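Local coordinates for protein nicotinate-nucleotide pyrophosphorylase (Pyrococcus furiosus, PDB 2I14) that probably catalyses the ATP-dependent formation of nicotinate mononucleotide from nicotinate and phosphoribosyl pyrophosphate, the entry step of NAD synthesis from nicotinate, at residues A[17-21]-A[106-110]; A[76-82]-A[361-367]; A[115-121]-A[301-306]; A[127-132]-A[279-283]. All coordinates share one frame. Residues are numbered along the deposited sequence.

Contact 1 of 4, residues A[17-21]-A[106-110]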
loop_
_atom_site.group_PDB
_atom_site.type_symbol
_atom_site.label_atom_id
_atom_site.label_comp_id
_atom_site.label_asym_id
_atom_site.label_seq_id
_atom_site.Cartn_x
_atom_site.Cartn_y
_atom_site.Cartn_z
ATOM N N GLU A 17 -49.251 13.523 -4.555
ATOM C CA GLU A 17 -48.938 12.320 -3.797
ATOM C C GLU A 17 -47.807 12.589 -2.808
ATOM O O GLU A 17 -47.783 12.033 -1.706
ATOM C CB GLU A 17 -48.531 11.202 -4.746
ATOM C CG GLU A 17 -49.263 11.224 -6.056
ATOM C CD GLU A 17 -49.066 9.941 -6.830
ATOM O OE1 GLU A 17 -49.528 8.883 -6.346
ATOM O OE2 GLU A 17 -48.449 9.979 -7.916
ATOM N N ILE A 18 -46.870 13.443 -3.210
ATOM C CA ILE A 18 -45.746 13.779 -2.355
ATOM C C ILE A 18 -46.215 14.682 -1.234
ATOM O O ILE A 18 -45.913 14.444 -0.069
ATOM C CB ILE A 18 -44.630 14.493 -3.141
ATOM C CG1 ILE A 18 -44.039 13.539 -4.181
ATOM C CG2 ILE A 18 -43.547 14.967 -2.192
ATOM C CD1 ILE A 18 -42.983 14.158 -5.039
ATOM N N LYS A 19 -46.965 15.718 -1.583
ATOM C CA LYS A 19 -47.460 16.651 -0.576
ATOM C C LYS A 19 -48.370 15.877 0.360
ATOM O O LYS A 19 -48.511 16.211 1.535
ATOM C CB LYS A 19 -48.236 17.791 -1.238
ATOM C CG LYS A 19 -48.153 19.131 -0.517
ATOM C CD LYS A 19 -48.521 19.005 0.959
ATOM C CE LYS A 19 -48.868 20.357 1.577
ATOM N NZ LYS A 19 -47.845 21.400 1.269
ATOM N N ALA A 20 -48.979 14.826 -0.178
ATOM C CA ALA A 20 -49.879 13.980 0.595
ATOM C C ALA A 20 -49.115 13.187 1.655
ATOM O O ALA A 20 -49.450 13.225 2.838
ATOM C CB ALA A 20 -50.610 13.029 -0.333
ATOM N N GLY A 21 -48.078 12.475 1.219
ATOM C CA GLY A 21 -47.288 11.671 2.137
ATOM C C GLY A 21 -47.362 10.221 1.709
ATOM O O GLY A 21 -46.958 9.322 2.447
ATOM N N ILE A 106 -44.904 11.621 9.190
ATOM C CA ILE A 106 -45.136 10.915 7.947
ATOM C C ILE A 106 -44.506 11.679 6.792
ATOM O O ILE A 106 -44.803 11.407 5.629
ATOM C CB ILE A 106 -46.640 10.773 7.669
ATOM C CG1 ILE A 106 -47.391 10.429 8.959
ATOM C CG2 ILE A 106 -46.873 9.685 6.646
ATOM C CD1 ILE A 106 -47.520 11.598 9.942
ATOM N N TYR A 107 -43.638 12.641 7.105
ATOM C CA TYR A 107 -42.998 13.436 6.060
ATOM C C TYR A 107 -41.482 13.342 6.040
ATOM O O TYR A 107 -40.813 14.136 5.378
ATOM C CB TYR A 107 -43.427 14.904 6.161
ATOM C CG TYR A 107 -44.840 15.126 5.688
ATOM C CD1 TYR A 107 -45.903 15.175 6.590
ATOM C CD2 TYR A 107 -45.126 15.215 4.325
ATOM C CE1 TYR A 107 -47.218 15.301 6.146
ATOM C CE2 TYR A 107 -46.438 15.340 3.866
ATOM C CZ TYR A 107 -47.481 15.381 4.782
ATOM O OH TYR A 107 -48.783 15.491 4.331
ATOM N N GLU A 108 -40.936 12.370 6.758
ATOM C CA GLU A 108 -39.496 12.202 6.784
ATOM C C GLU A 108 -39.008 11.756 5.420
ATOM O O GLU A 108 -38.186 12.414 4.789
ATOM C CB GLU A 108 -39.096 11.159 7.818
ATOM C CG GLU A 108 -39.374 11.586 9.232
ATOM C CD GLU A 108 -38.544 10.813 10.247
ATOM O OE1 GLU A 108 -37.359 10.542 9.939
ATOM O OE2 GLU A 108 -39.068 10.496 11.351
ATOM N N THR A 109 -39.535 10.631 4.964
ATOM C CA THR A 109 -39.140 10.073 3.684
ATOM C C THR A 109 -39.051 11.112 2.559
ATOM O O THR A 109 -38.206 11.017 1.648
ATOM C CB THR A 109 -40.117 8.982 3.286
ATOM O OG1 THR A 109 -40.333 8.126 4.413
ATOM C CG2 THR A 109 -39.567 8.169 2.119
ATOM N N ALA A 110 -39.915 12.110 2.626
ATOM C CA ALA A 110 -39.927 13.127 1.602
ATOM C C ALA A 110 -38.967 14.264 1.900
ATOM O O ALA A 110 -38.125 14.594 1.076
ATOM C CB ALA A 110 -41.343 13.664 1.427
#

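Contact 2 of 4, residues A[76-82]-A[361-367]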
loop_
_atom_site.group_PDB
_atom_site.type_symbol
_atom_site.label_atom_id
_atom_site.label_comp_id
_atom_site.label_asym_id
_atom_site.label_seq_id
_atom_site.Cartn_x
_atom_site.Cartn_y
_atom_site.Cartn_z
ATOM N N PRO A 76 -49.702 21.489 11.118
ATOM C CA PRO A 76 -49.601 21.797 12.552
ATOM C C PRO A 76 -48.207 21.893 13.183
ATOM O O PRO A 76 -48.019 21.451 14.324
ATOM C CB PRO A 76 -50.415 20.679 13.193
ATOM C CG PRO A 76 -51.445 20.399 12.171
ATOM C CD PRO A 76 -50.670 20.401 10.892
ATOM N N VAL A 77 -47.242 22.488 12.486
ATOM C CA VAL A 77 -45.890 22.576 13.035
ATOM C C VAL A 77 -45.094 23.832 12.692
ATOM O O VAL A 77 -45.457 24.598 11.802
ATOM C CB VAL A 77 -45.035 21.376 12.573
ATOM C CG1 VAL A 77 -45.631 20.069 13.080
ATOM C CG2 VAL A 77 -44.943 21.375 11.050
ATOM N N ASN A 78 -43.996 24.023 13.418
ATOM C CA ASN A 78 -43.090 25.140 13.179
ATOM C C ASN A 78 -41.855 24.561 12.503
ATOM O O ASN A 78 -41.455 23.431 12.787
ATOM C CB ASN A 78 -42.672 25.815 14.481
ATOM C CG ASN A 78 -43.818 26.514 15.157
ATOM O OD1 ASN A 78 -44.728 27.015 14.493
ATOM N ND2 ASN A 78 -43.781 26.568 16.484
ATOM N N VAL A 79 -41.250 25.327 11.608
ATOM C CA VAL A 79 -40.076 24.844 10.909
ATOM C C VAL A 79 -38.984 25.905 10.861
ATOM O O VAL A 79 -39.076 26.877 10.110
ATOM C CB VAL A 79 -40.428 24.431 9.468
ATOM C CG1 VAL A 79 -39.215 23.815 8.806
ATOM C CG2 VAL A 79 -41.604 23.468 9.464
ATOM N N TYR A 80 -37.950 25.728 11.676
ATOM C CA TYR A 80 -36.837 26.675 11.691
ATOM C C TYR A 80 -35.764 26.089 10.777
ATOM O O TYR A 80 -35.670 24.868 10.620
ATOM C CB TYR A 80 -36.289 26.848 13.109
ATOM C CG TYR A 80 -37.362 26.877 14.176
ATOM C CD1 TYR A 80 -38.102 25.729 14.470
ATOM C CD2 TYR A 80 -37.622 28.037 14.908
ATOM C CE1 TYR A 80 -39.073 25.729 15.470
ATOM C CE2 TYR A 80 -38.590 28.049 15.915
ATOM C CZ TYR A 80 -39.312 26.888 16.194
ATOM O OH TYR A 80 -40.252 26.863 17.210
ATOM N N ALA A 81 -34.962 26.944 10.163
ATOM C CA ALA A 81 -33.936 26.439 9.267
ATOM C C ALA A 81 -32.802 27.426 9.025
ATOM O O ALA A 81 -32.808 28.551 9.533
ATOM C CB ALA A 81 -34.566 26.043 7.936
ATOM N N MET A 82 -31.816 26.968 8.262
ATOM C CA MET A 82 -30.682 27.785 7.885
ATOM C C MET A 82 -31.040 28.253 6.489
ATOM O O MET A 82 -31.796 27.595 5.786
ATOM C CB MET A 82 -29.399 26.957 7.801
ATOM C CG MET A 82 -28.807 26.463 9.114
ATOM S SD MET A 82 -27.165 25.704 8.807
ATOM C CE MET A 82 -26.710 25.237 10.478
ATOM N N LEU A 361 -30.305 29.225 12.648
ATOM C CA LEU A 361 -31.650 28.651 12.615
ATOM C C LEU A 361 -32.675 29.781 12.727
ATOM O O LEU A 361 -32.782 30.434 13.767
ATOM C CB LEU A 361 -31.869 27.664 13.770
ATOM C CG LEU A 361 -31.314 26.236 13.730
ATOM C CD1 LEU A 361 -31.755 25.556 12.443
ATOM C CD2 LEU A 361 -29.804 26.251 13.843
ATOM N N LYS A 362 -33.425 30.012 11.655
ATOM C CA LYS A 362 -34.430 31.069 11.644
ATOM C C LYS A 362 -35.773 30.496 11.270
ATOM O O LYS A 362 -35.848 29.563 10.479
ATOM C CB LYS A 362 -34.058 32.152 10.635
ATOM C CG LYS A 362 -32.745 32.867 10.923
ATOM C CD LYS A 362 -32.774 33.541 12.290
ATOM C CE LYS A 362 -31.479 34.297 12.566
ATOM N NZ LYS A 362 -31.259 35.411 11.594
ATOM N N PRO A 363 -36.858 31.046 11.838
ATOM C CA PRO A 363 -38.219 30.574 11.551
ATOM C C PRO A 363 -38.605 30.735 10.080
ATOM O O PRO A 363 -38.431 31.816 9.505
ATOM C CB PRO A 363 -39.084 31.442 12.463
ATOM C CG PRO A 363 -38.187 31.705 13.617
ATOM C CD PRO A 363 -36.874 32.022 12.942
ATOM N N ILE A 364 -39.115 29.663 9.471
ATOM C CA ILE A 364 -39.540 29.728 8.073
ATOM C C ILE A 364 -41.004 29.308 7.920
ATOM O O ILE A 364 -41.657 29.660 6.940
ATOM C CB ILE A 364 -38.650 28.853 7.133
ATOM C CG1 ILE A 364 -39.080 27.395 7.190
ATOM C CG2 ILE A 364 -37.183 28.987 7.524
ATOM C CD1 ILE A 364 -38.537 26.595 6.056
ATOM N N ILE A 365 -41.507 28.547 8.886
ATOM C CA ILE A 365 -42.897 28.119 8.867
ATOM C C ILE A 365 -43.509 28.163 10.253
ATOM O O ILE A 365 -43.128 27.405 11.148
ATOM C CB ILE A 365 -43.080 26.699 8.293
ATOM C CG1 ILE A 365 -43.194 26.778 6.771
ATOM C CG2 ILE A 365 -44.330 26.045 8.886
ATOM C CD1 ILE A 365 -43.630 25.485 6.112
ATOM N N GLU A 366 -44.463 29.074 10.418
ATOM C CA GLU A 366 -45.165 29.237 11.679
ATOM C C GLU A 366 -46.540 28.580 11.563
ATOM O O GLU A 366 -47.426 29.067 10.859
ATOM C CB GLU A 366 -45.303 30.725 12.013
ATOM C CG GLU A 366 -46.093 30.992 13.279
ATOM C CD GLU A 366 -45.566 30.204 14.462
ATOM O OE1 GLU A 366 -44.472 30.551 14.960
ATOM O OE2 GLU A 366 -46.244 29.234 14.887
ATOM N N ASN A 367 -46.693 27.457 12.251
ATOM C CA ASN A 367 -47.932 26.703 12.238
ATOM C C ASN A 367 -48.475 26.503 10.825
ATOM O O ASN A 367 -49.566 26.952 10.493
ATOM C CB ASN A 367 -48.973 27.393 13.115
ATOM C CG ASN A 367 -50.262 26.604 13.212
ATOM O OD1 ASN A 367 -50.244 25.391 13.431
ATOM N ND2 ASN A 367 -51.392 27.286 13.059
#

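Contact 3 of 4, residues A[115-121]-A[301-306]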
loop_
_atom_site.group_PDB
_atom_site.type_symbol
_atom_site.label_atom_id
_atom_site.label_comp_id
_atom_site.label_asym_id
_atom_site.label_seq_id
_atom_site.Cartn_x
_atom_site.Cartn_y
_atom_site.Cartn_z
ATOM N N LEU A 115 -33.679 17.332 1.066
ATOM C CA LEU A 115 -32.457 17.995 1.512
ATOM C C LEU A 115 -31.221 17.203 1.069
ATOM O O LEU A 115 -30.271 17.755 0.523
ATOM C CB LEU A 115 -32.476 18.156 3.048
ATOM C CG LEU A 115 -33.678 18.910 3.685
ATOM C CD1 LEU A 115 -33.716 18.742 5.205
ATOM C CD2 LEU A 115 -33.608 20.376 3.334
ATOM N N SER A 116 -31.273 15.894 1.270
ATOM C CA SER A 116 -30.173 14.988 0.965
ATOM C C SER A 116 -29.532 14.986 -0.417
ATOM O O SER A 116 -28.329 15.216 -0.550
ATOM C CB SER A 116 -30.594 13.568 1.298
ATOM O OG SER A 116 -30.953 13.500 2.655
ATOM N N GLN A 117 -30.310 14.719 -1.452
ATOM C CA GLN A 117 -29.723 14.646 -2.773
ATOM C C GLN A 117 -29.315 16.016 -3.329
ATOM O O GLN A 117 -28.313 16.142 -4.037
ATOM C CB GLN A 117 -30.696 13.933 -3.711
ATOM C CG GLN A 117 -30.072 13.416 -4.997
ATOM C CD GLN A 117 -31.083 12.698 -5.907
ATOM O OE1 GLN A 117 -30.719 12.204 -6.979
ATOM N NE2 GLN A 117 -32.355 12.634 -5.477
ATOM N N ALA A 118 -30.104 17.037 -3.009
ATOM C CA ALA A 118 -29.816 18.392 -3.461
ATOM C C ALA A 118 -28.505 18.818 -2.822
ATOM O O ALA A 118 -27.546 19.201 -3.517
ATOM C CB ALA A 118 -30.923 19.332 -3.044
ATOM N N SER A 119 -28.466 18.748 -1.494
ATOM C CA SER A 119 -27.264 19.099 -0.752
ATOM C C SER A 119 -26.070 18.341 -1.304
ATOM O O SER A 119 -24.968 18.891 -1.414
ATOM C CB SER A 119 -27.452 18.777 0.724
ATOM O OG SER A 119 -28.295 19.747 1.328
ATOM N N GLY A 120 -26.310 17.078 -1.649
ATOM C CA GLY A 120 -25.262 16.254 -2.205
ATOM C C GLY A 120 -24.715 16.836 -3.497
ATOM O O GLY A 120 -23.520 17.108 -3.624
ATOM N N ILE A 121 -25.594 17.040 -4.469
ATOM C CA ILE A 121 -25.180 17.606 -5.740
ATOM C C ILE A 121 -24.505 18.969 -5.576
ATOM O O ILE A 121 -23.470 19.238 -6.197
ATOM C CB ILE A 121 -26.368 17.743 -6.669
ATOM C CG1 ILE A 121 -26.955 16.356 -6.927
ATOM C CG2 ILE A 121 -25.936 18.406 -7.963
ATOM C CD1 ILE A 121 -28.129 16.328 -7.896
ATOM N N ALA A 301 -23.865 12.811 -7.924
ATOM C CA ALA A 301 -23.141 12.981 -6.674
ATOM C C ALA A 301 -23.868 12.184 -5.583
ATOM O O ALA A 301 -25.048 11.907 -5.718
ATOM C CB ALA A 301 -23.084 14.464 -6.309
ATOM N N LYS A 302 -23.169 11.812 -4.516
ATOM C CA LYS A 302 -23.788 11.055 -3.441
ATOM C C LYS A 302 -24.557 11.957 -2.493
ATOM O O LYS A 302 -24.094 13.041 -2.154
ATOM C CB LYS A 302 -22.739 10.329 -2.606
ATOM C CG LYS A 302 -21.800 9.417 -3.363
ATOM C CD LYS A 302 -20.784 8.820 -2.386
ATOM C CE LYS A 302 -19.518 8.366 -3.088
ATOM N NZ LYS A 302 -18.490 8.030 -2.071
ATOM N N PRO A 303 -25.732 11.507 -2.030
ATOM C CA PRO A 303 -26.581 12.253 -1.098
ATOM C C PRO A 303 -25.864 12.489 0.228
ATOM O O PRO A 303 -24.856 11.850 0.511
ATOM C CB PRO A 303 -27.768 11.329 -0.911
ATOM C CG PRO A 303 -27.844 10.618 -2.221
ATOM C CD PRO A 303 -26.424 10.308 -2.522
ATOM N N VAL A 304 -26.390 13.402 1.040
ATOM C CA VAL A 304 -25.826 13.698 2.360
ATOM C C VAL A 304 -26.705 12.895 3.303
ATOM O O VAL A 304 -27.908 13.091 3.318
ATOM C CB VAL A 304 -25.932 15.214 2.688
ATOM C CG1 VAL A 304 -25.350 15.506 4.056
ATOM C CG2 VAL A 304 -25.195 16.020 1.631
ATOM N N ASP A 305 -26.107 11.982 4.063
ATOM C CA ASP A 305 -26.863 11.114 4.977
ATOM C C ASP A 305 -27.587 11.944 6.027
ATOM O O ASP A 305 -27.204 11.938 7.198
ATOM C CB ASP A 305 -25.923 10.099 5.671
ATOM C CG ASP A 305 -26.625 8.770 6.011
ATOM O OD1 ASP A 305 -26.079 7.959 6.813
ATOM O OD2 ASP A 305 -27.727 8.531 5.462
ATOM N N PHE A 306 -28.627 12.658 5.601
ATOM C CA PHE A 306 -29.426 13.510 6.489
ATOM C C PHE A 306 -30.450 12.684 7.271
ATOM O O PHE A 306 -31.136 11.845 6.698
ATOM C CB PHE A 306 -30.143 14.598 5.665
ATOM C CG PHE A 306 -29.367 15.881 5.532
ATOM C CD1 PHE A 306 -29.323 16.565 4.319
ATOM C CD2 PHE A 306 -28.688 16.417 6.621
ATOM C CE1 PHE A 306 -28.611 17.764 4.188
ATOM C CE2 PHE A 306 -27.969 17.617 6.504
ATOM C CZ PHE A 306 -27.931 18.289 5.280
#

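Contact 4 of 4, residues A[127-132]-A[279-283]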
loop_
_atom_site.group_PDB
_atom_site.type_symbol
_atom_site.label_atom_id
_atom_site.label_comp_id
_atom_site.label_asym_id
_atom_site.label_seq_id
_atom_site.Cartn_x
_atom_site.Cartn_y
_atom_site.Cartn_z
ATOM N N ARG A 127 -17.279 22.059 -4.769
ATOM C CA ARG A 127 -15.926 21.510 -4.705
ATOM C C ARG A 127 -15.304 21.518 -6.103
ATOM O O ARG A 127 -14.113 21.754 -6.253
ATOM C CB ARG A 127 -15.916 20.065 -4.181
ATOM C CG ARG A 127 -16.676 19.809 -2.892
ATOM C CD ARG A 127 -16.280 18.476 -2.228
ATOM N NE ARG A 127 -15.193 18.671 -1.274
ATOM C CZ ARG A 127 -14.029 18.044 -1.349
ATOM N NH1 ARG A 127 -13.817 17.171 -2.329
ATOM N NH2 ARG A 127 -13.054 18.315 -0.486
ATOM N N ILE A 128 -16.103 21.240 -7.127
ATOM C CA ILE A 128 -15.580 21.243 -8.492
ATOM C C ILE A 128 -15.205 22.673 -8.852
ATOM O O ILE A 128 -14.172 22.926 -9.457
ATOM C CB ILE A 128 -16.635 20.700 -9.526
ATOM C CG1 ILE A 128 -16.610 19.166 -9.553
ATOM C CG2 ILE A 128 -16.333 21.223 -10.916
ATOM C CD1 ILE A 128 -17.125 18.540 -8.305
ATOM N N LYS A 129 -16.072 23.595 -8.462
ATOM C CA LYS A 129 -15.864 24.996 -8.734
ATOM C C LYS A 129 -14.491 25.332 -8.164
ATOM O O LYS A 129 -13.593 25.776 -8.886
ATOM C CB LYS A 129 -16.969 25.829 -8.055
ATOM C CG LYS A 129 -16.971 27.316 -8.414
ATOM C CD LYS A 129 -17.143 27.527 -9.916
ATOM C CE LYS A 129 -17.083 29.006 -10.294
ATOM N NZ LYS A 129 -17.294 29.231 -11.761
ATOM N N ILE A 130 -14.324 25.099 -6.870
ATOM C CA ILE A 130 -13.064 25.382 -6.207
ATOM C C ILE A 130 -11.908 24.743 -6.959
ATOM O O ILE A 130 -10.967 25.422 -7.332
ATOM C CB ILE A 130 -13.089 24.888 -4.744
ATOM C CG1 ILE A 130 -14.118 25.699 -3.949
ATOM C CG2 ILE A 130 -11.715 24.999 -4.119
ATOM C CD1 ILE A 130 -14.214 25.291 -2.508
ATOM N N ALA A 131 -11.984 23.445 -7.207
ATOM C CA ALA A 131 -10.905 22.773 -7.913
ATOM C C ALA A 131 -10.586 23.399 -9.276
ATOM O O ALA A 131 -9.443 23.336 -9.757
ATOM C CB ALA A 131 -11.230 21.296 -8.077
ATOM N N ALA A 132 -11.591 24.009 -9.886
ATOM C CA ALA A 132 -11.417 24.633 -11.193
ATOM C C ALA A 132 -10.968 26.080 -11.096
ATOM O O ALA A 132 -11.037 26.807 -12.078
ATOM C CB ALA A 132 -12.717 24.556 -11.995
ATOM N N GLU A 279 -12.776 16.210 -9.310
ATOM C CA GLU A 279 -11.821 17.156 -8.749
ATOM C C GLU A 279 -10.403 16.862 -9.155
ATOM O O GLU A 279 -9.754 17.669 -9.791
ATOM C CB GLU A 279 -11.909 17.139 -7.239
ATOM C CG GLU A 279 -13.261 17.559 -6.715
ATOM C CD GLU A 279 -13.401 17.290 -5.240
ATOM O OE1 GLU A 279 -12.373 16.971 -4.609
ATOM O OE2 GLU A 279 -14.529 17.399 -4.715
ATOM N N GLU A 280 -9.919 15.698 -8.769
ATOM C CA GLU A 280 -8.559 15.302 -9.087
ATOM C C GLU A 280 -8.209 15.476 -10.569
ATOM O O GLU A 280 -7.105 15.898 -10.915
ATOM C CB GLU A 280 -8.349 13.850 -8.669
ATOM C CG GLU A 280 -6.979 13.318 -8.989
ATOM C CD GLU A 280 -6.936 11.795 -8.974
ATOM O OE1 GLU A 280 -6.892 11.196 -7.869
ATOM O OE2 GLU A 280 -6.958 11.201 -10.082
ATOM N N LYS A 281 -9.154 15.154 -11.445
ATOM C CA LYS A 281 -8.933 15.252 -12.885
ATOM C C LYS A 281 -8.852 16.689 -13.371
ATOM O O LYS A 281 -8.107 17.002 -14.289
ATOM C CB LYS A 281 -10.048 14.526 -13.631
ATOM C CG LYS A 281 -9.923 13.016 -13.653
ATOM C CD LYS A 281 -8.644 12.592 -14.364
ATOM C CE LYS A 281 -8.669 11.110 -14.758
ATOM N NZ LYS A 281 -8.572 10.196 -13.590
ATOM N N ILE A 282 -9.643 17.550 -12.753
ATOM C CA ILE A 282 -9.686 18.961 -13.093
ATOM C C ILE A 282 -8.469 19.672 -12.525
ATOM O O ILE A 282 -7.900 20.546 -13.162
ATOM C CB ILE A 282 -10.992 19.597 -12.549
ATOM C CG1 ILE A 282 -12.153 19.198 -13.471
ATOM C CG2 ILE A 282 -10.846 21.105 -12.401
ATOM C CD1 ILE A 282 -13.513 19.684 -13.045
ATOM N N LYS A 283 -8.064 19.282 -11.326
ATOM C CA LYS A 283 -6.915 19.896 -10.699
ATOM C C LYS A 283 -5.703 19.698 -11.573
ATOM O O LYS A 283 -4.819 20.537 -11.595
ATOM C CB LYS A 283 -6.619 19.270 -9.338
ATOM C CG LYS A 283 -7.618 19.522 -8.250
ATOM C CD LYS A 283 -7.211 18.737 -7.015
ATOM C CE LYS A 283 -8.320 18.704 -5.975
ATOM N NZ LYS A 283 -8.132 17.663 -4.922
#

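Contact 1 of 4, residues A[17-21]-A[106-110]
A Schellman motif ends helix 15-20, and this end meets the start of the long helix 108-131. Gly21 is the C-prime residue: its positive phi would jam a CB against the preceding carbonyl, so glycine suits the turn. Gly21 N makes the last helical bond, to Glu17 O at 3.0 Å; the motif itself pairs Gly21 N with Ile18 O and the next residue's NH with Glu17 O. Gly21 CA lies 4.1 Å from Tyr107 CE2. Tyr107 occupies the N-cap position of helix 108-131, and Tyr107 OH can hydrogen-bond to Lys19 O at 2.9 Å, with Ala20 O, 2.8 Å from Tyr107 OH, within reach of the same proton. A long, polar-tipped aromatic suits this place, since it can bridge the gap and still pack its ring. Farther along, Ile18 CG2 and Ala110 CB touch at 4.4 Å, beside Leu71 of helix 65-72; the small alanine allows the approach. Phe10 of a second subunit packs on Ile18. Gly21 thus shows the positive-phi glycine typical of a Schellman helix C-terminus.

Contact 2 of 4, residues A[76-82]-A[361-367]
Strand 77-81 and strand 362-365 pair antiparallel, but a classic beta bulge adds an extra residue to the second strand: Ile364 and Ile365 both face Val79. Val79 O therefore accepts two bonds, from Ile364 N at 2.9 Å and Ile365 N at 3.2 Å, while Val79 N gives one to Ile365 O at 2.8 Å. The beta-branched Val79 fits between the doubled isoleucines, its CG1 3.9 Å from Ile364 CG1 and its CB 3.7 Å from Ile365 CB. The small Ala81 is a hollow that accepts Ile364, with Ala81 CB 4.0 Å from Ile364 CG2. On the other face Pro363 CG rests against Tyr80 CD2 at 3.9 Å; proline has no NH to give, and its non-hydrogen-bonded position asks for none. Asn78 OD1 takes Asn367 N at 3.0 Å, a side-chain bond that carries the contact past the strand pairing. The Tyr80 hydroxyl bonds Glu98. Val79, Ala81 and the two isoleucines pack against helix 65-72, while strand 95-98 continues the antiparallel sheet beyond strand 77-81.

Contact 3 of 4, residues A[115-121]-A[301-306]
Phe306 points its ring at Leu115 and Ser119: Phe306 CD1 is 3.8 Å from Leu115 CB, and Ser119 OG, hydrogen-bonded to Val63 N, lies at the ring edge, 3.5 Å from Phe306 CE1. Small serines let the loop 301-306 come right up to the helix: Ser116 OG is 3.3 Å from Phe306 CB, and the Ser116 hydroxyl is hydrogen-bonded to Leu112 O. The one hydrogen bond between the segments runs from Val304 N to Ser116 O at 3.1 Å. That carbonyl also accepts the helical bond from Gly120 N at 3.0 Å. Gly120 is the key to the fit: a CB there would sit 2.5 Å from Lys302 O, a clash, whereas its bare CA makes a CA-H...O contact with Lys302 O at 3.4 Å. Val304 CG2 is 3.7 Å from Ser119 CB, and Ala301 CB 3.8 Å from Ile121 CA. The loop after helix 296-299 thus joins the barrel region to the long helix 108-131, which runs into it from the N-terminal region. Helix 150-159 packs on Ile121, strand 43-49 lies against Leu115 and Phe306, and His144 of a second subunit packs on Ser116.

Contact 4 of 4, residues A[127-132]-A[279-283]
A salt bridge joins Arg127 to Glu279, Arg127 NH1 lying 2.5 Å from Glu279 OE2 near the guanidinium plane, although the hydrogen bond within it is weak, with an angle of 127°. It ties two helices on the outside of the parallel barrel sheet of the quinolinate phosphoribosyltransferase-like, TIM-barrel-clan domain, and Arg127 also makes a cation-pi contact with Trp57. The short axes run nearly parallel, 18° apart and 9.1 Å at closest approach. Ala131 is the small residue facing the other helix: its CB lies 4.2 Å from Glu279 CA and 4.0 Å from Lys283 CG, so the lysine contributes its aliphatic stem. On the side of strand 291-294 the contact becomes apolar. Here Ile282, branched and long enough to span the groove, meets Ile128, with both side chains resting on Val294, and Phe292 lies against Ile282 and Ala132. Ile128 CG2 is 3.9 Å from Ile282 CD1, and Ala132 CB is 3.9 Å from Ile282 CG2.

Overall arrangement
From the N terminus, helix 15-20 enters contact 1, which closes at the start of helix 108-131. Strand 77-81 lies within that span, and its partner, strand 357-365, comes near the C terminus, so contacts 1 and 2 cross along the chain. The same long helix then supplies contacts 3 and 4 in turn: the loop of contact 4 falls within that of contact 3, and both fall within the wide loop of contact 2. Contacts 1 and 4 have centres about 36 Å apart, on opposite sides of the chain's centre. Helix 108-131 thus links the N-terminal region and its antiparallel sheet to the parallel barrel sheet, while contact 2 brings the C-terminal strand into the former.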